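Local coordinates for ribonucleotide monophosphatase NagD (Escherichia coli, PDB 2C4N), which removes phosphate from nucleotides, probably over a broad range of phosphorylated substrates, as a magnesium-dependent phosphatase of the HAD superfamily, at residues A[205-210]-A[235-240]. Numbering follows the deposited sequence.
With PO4 (phosphate ion), chain C.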
loop_
_atom_site.group_PDB
_atom_site.type_symbol
_atom_site.label_atom_id
_atom_site.label_comp_id
_atom_site.label_asym_id
_atom_site.label_seq_id
_atom_site.Cartn_x
_atom_site.Cartn_y
_atom_site.Cartn_z
ATOM N N THR A 205 19.470 0.189 -1.244
ATOM C CA THR A 205 19.718 1.555 -0.798
ATOM C C THR A 205 21.008 2.137 -1.380
ATOM O O THR A 205 20.963 3.084 -2.164
ATOM C CB THR A 205 19.735 1.644 0.748
ATOM O OG1 THR A 205 20.798 0.847 1.274
ATOM C CG2 THR A 205 18.406 1.138 1.324
ATOM N N ASP A 206 22.155 1.574 -1.014
ATOM C CA ASP A 206 23.427 2.077 -1.536
ATOM C C ASP A 206 23.521 1.912 -3.047
ATOM O O ASP A 206 23.807 2.858 -3.780
ATOM C CB ASP A 206 24.607 1.329 -0.912
ATOM C CG ASP A 206 24.595 1.371 0.592
ATOM O OD1 ASP A 206 24.708 2.482 1.153
ATOM O OD2 ASP A 206 24.473 0.289 1.206
ATOM N N ILE A 207 23.269 0.694 -3.511
ATOM C CA ILE A 207 23.378 0.400 -4.927
ATOM C C ILE A 207 22.310 1.083 -5.772
ATOM O O ILE A 207 22.624 1.682 -6.802
ATOM C CB ILE A 207 23.353 -1.124 -5.158
ATOM C CG1 ILE A 207 24.313 -1.807 -4.169
ATOM C CG2 ILE A 207 23.768 -1.436 -6.592
ATOM C CD1 ILE A 207 25.768 -1.324 -4.257
ATOM N N LEU A 208 21.057 1.011 -5.329
ATOM C CA LEU A 208 19.958 1.639 -6.055
ATOM C C LEU A 208 20.190 3.146 -6.198
ATOM O O LEU A 208 20.021 3.706 -7.283
ATOM C CB LEU A 208 18.628 1.381 -5.336
ATOM C CG LEU A 208 17.366 2.035 -5.919
ATOM C CD1 LEU A 208 17.150 1.576 -7.353
ATOM C CD2 LEU A 208 16.166 1.676 -5.056
ATOM N N ALA A 209 20.582 3.800 -5.108
ATOM C CA ALA A 209 20.830 5.240 -5.148
ATOM C C ALA A 209 22.011 5.574 -6.051
ATOM O O ALA A 209 21.929 6.476 -6.888
ATOM C CB ALA A 209 21.081 5.768 -3.742
ATOM N N GLY A 210 23.111 4.842 -5.892
ATOM C CA GLY A 210 24.279 5.099 -6.714
ATOM C C GLY A 210 23.967 4.941 -8.191
ATOM O O GLY A 210 24.334 5.780 -9.014
ATOM N N PHE A 235 18.815 -4.033 -12.080
ATOM C CA PHE A 235 20.140 -3.490 -12.358
ATOM C C PHE A 235 21.071 -4.296 -11.461
ATOM O O PHE A 235 20.620 -4.929 -10.510
ATOM C CB PHE A 235 20.191 -2.015 -11.946
ATOM C CG PHE A 235 19.833 -1.796 -10.510
ATOM C CD1 PHE A 235 20.804 -1.871 -9.511
ATOM C CD2 PHE A 235 18.506 -1.607 -10.143
ATOM C CE1 PHE A 235 20.453 -1.766 -8.170
ATOM C CE2 PHE A 235 18.143 -1.502 -8.810
ATOM C CZ PHE A 235 19.115 -1.583 -7.818
ATOM N N ARG A 236 22.360 -4.276 -11.758
ATOM C CA ARG A 236 23.315 -4.996 -10.940
ATOM C C ARG A 236 24.553 -4.149 -10.670
ATOM O O ARG A 236 24.855 -3.208 -11.405
ATOM C CB ARG A 236 23.690 -6.320 -11.609
ATOM C CG ARG A 236 22.553 -7.332 -11.623
ATOM C CD ARG A 236 22.931 -8.547 -12.434
ATOM N NE ARG A 236 21.918 -9.594 -12.373
ATOM C CZ ARG A 236 21.965 -10.710 -13.093
ATOM N NH1 ARG A 236 22.974 -10.921 -13.928
ATOM N NH2 ARG A 236 21.008 -11.617 -12.976
ATOM N N PRO A 237 25.291 -4.480 -9.602
ATOM C CA PRO A 237 26.498 -3.737 -9.236
ATOM C C PRO A 237 27.584 -3.835 -10.298
ATOM O O PRO A 237 27.665 -4.828 -11.022
ATOM C CB PRO A 237 26.935 -4.405 -7.929
ATOM C CG PRO A 237 25.664 -5.059 -7.396
ATOM C CD PRO A 237 25.053 -5.590 -8.663
ATOM N N SER A 238 28.420 -2.807 -10.383
ATOM C CA SER A 238 29.519 -2.806 -11.335
ATOM C C SER A 238 30.485 -3.920 -10.919
ATOM O O SER A 238 31.044 -4.626 -11.762
ATOM C CB SER A 238 30.231 -1.453 -11.307
ATOM O OG SER A 238 29.310 -0.394 -11.512
ATOM N N TRP A 239 30.664 -4.066 -9.608
ATOM C CA TRP A 239 31.542 -5.084 -9.022
ATOM C C TRP A 239 30.940 -5.604 -7.717
ATOM O O TRP A 239 30.118 -4.927 -7.090
ATOM C CB TRP A 239 32.915 -4.496 -8.695
ATOM C CG TRP A 239 33.698 -4.010 -9.862
ATOM C CD1 TRP A 239 34.416 -4.763 -10.745
ATOM C CD2 TRP A 239 33.877 -2.646 -10.255
ATOM N NE1 TRP A 239 35.038 -3.949 -11.664
ATOM C CE2 TRP A 239 34.724 -2.644 -11.384
ATOM C CE3 TRP A 239 33.403 -1.423 -9.760
ATOM C CZ2 TRP A 239 35.112 -1.461 -12.029
ATOM C CZ3 TRP A 239 33.788 -0.247 -10.400
ATOM C CH2 TRP A 239 34.634 -0.277 -11.522
ATOM N N ILE A 240 31.371 -6.796 -7.309
ATOM C CA ILE A 240 30.906 -7.409 -6.068
ATOM C C ILE A 240 32.079 -8.098 -5.369
ATOM O O ILE A 240 32.807 -8.869 -5.989
ATOM C CB ILE A 240 29.824 -8.479 -6.321
ATOM C CG1 ILE A 240 28.660 -7.881 -7.113
ATOM C CG2 ILE A 240 29.325 -9.031 -4.985
ATOM C CD1 ILE A 240 27.610 -8.894 -7.510
HETATM P P PO4 C . 20.452 1.660 4.906
HETATM O O1 PO4 C . 21.154 2.193 6.099
HETATM O O2 PO4 C . 20.100 0.238 5.133
HETATM O O3 PO4 C . 19.215 2.443 4.670
HETATM O O4 PO4 C . 21.336 1.769 3.720
#
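F235 pushes its ring into the hollow between I207 and L208 on helix 203-212, in the Rossmann-like core of this HAD phosphatase. Here the helix packs against the loop leading into strand 239-241, an outermost strand of the six-stranded parallel sheet within this chain. The side-chain contacts are apolar, no hydrogen bond crosses them, and about 198 Å² is buried. I207 CG2 meets the ring edge close to its plane, 3.7 Å from F235 CE1. L208 borders the ring from another side: with CG anti to the backbone N (chi1 177°), its branch is carried to the ring, where CD1 approaches obliquely, 3.5 Å from F235 CE2. The distal end of the ring also nears the helix backbone, F235 CZ lying 3.8 Å from L208 CA. F211, further along the helix, adds a nearly parallel ring, and F78 of the second subunit also packs on F235. P237 is a shallower bump, its CG 4.2 Å from I207 CG2. The N-terminal end of the same helix borders the active site: D206 forms a salt bridge with K176, and T205, which probably binds substrate, donates from OG1 a 2.7 Å hydrogen bond to O4 of a phosphate ion, probably from the crystallisation liquor.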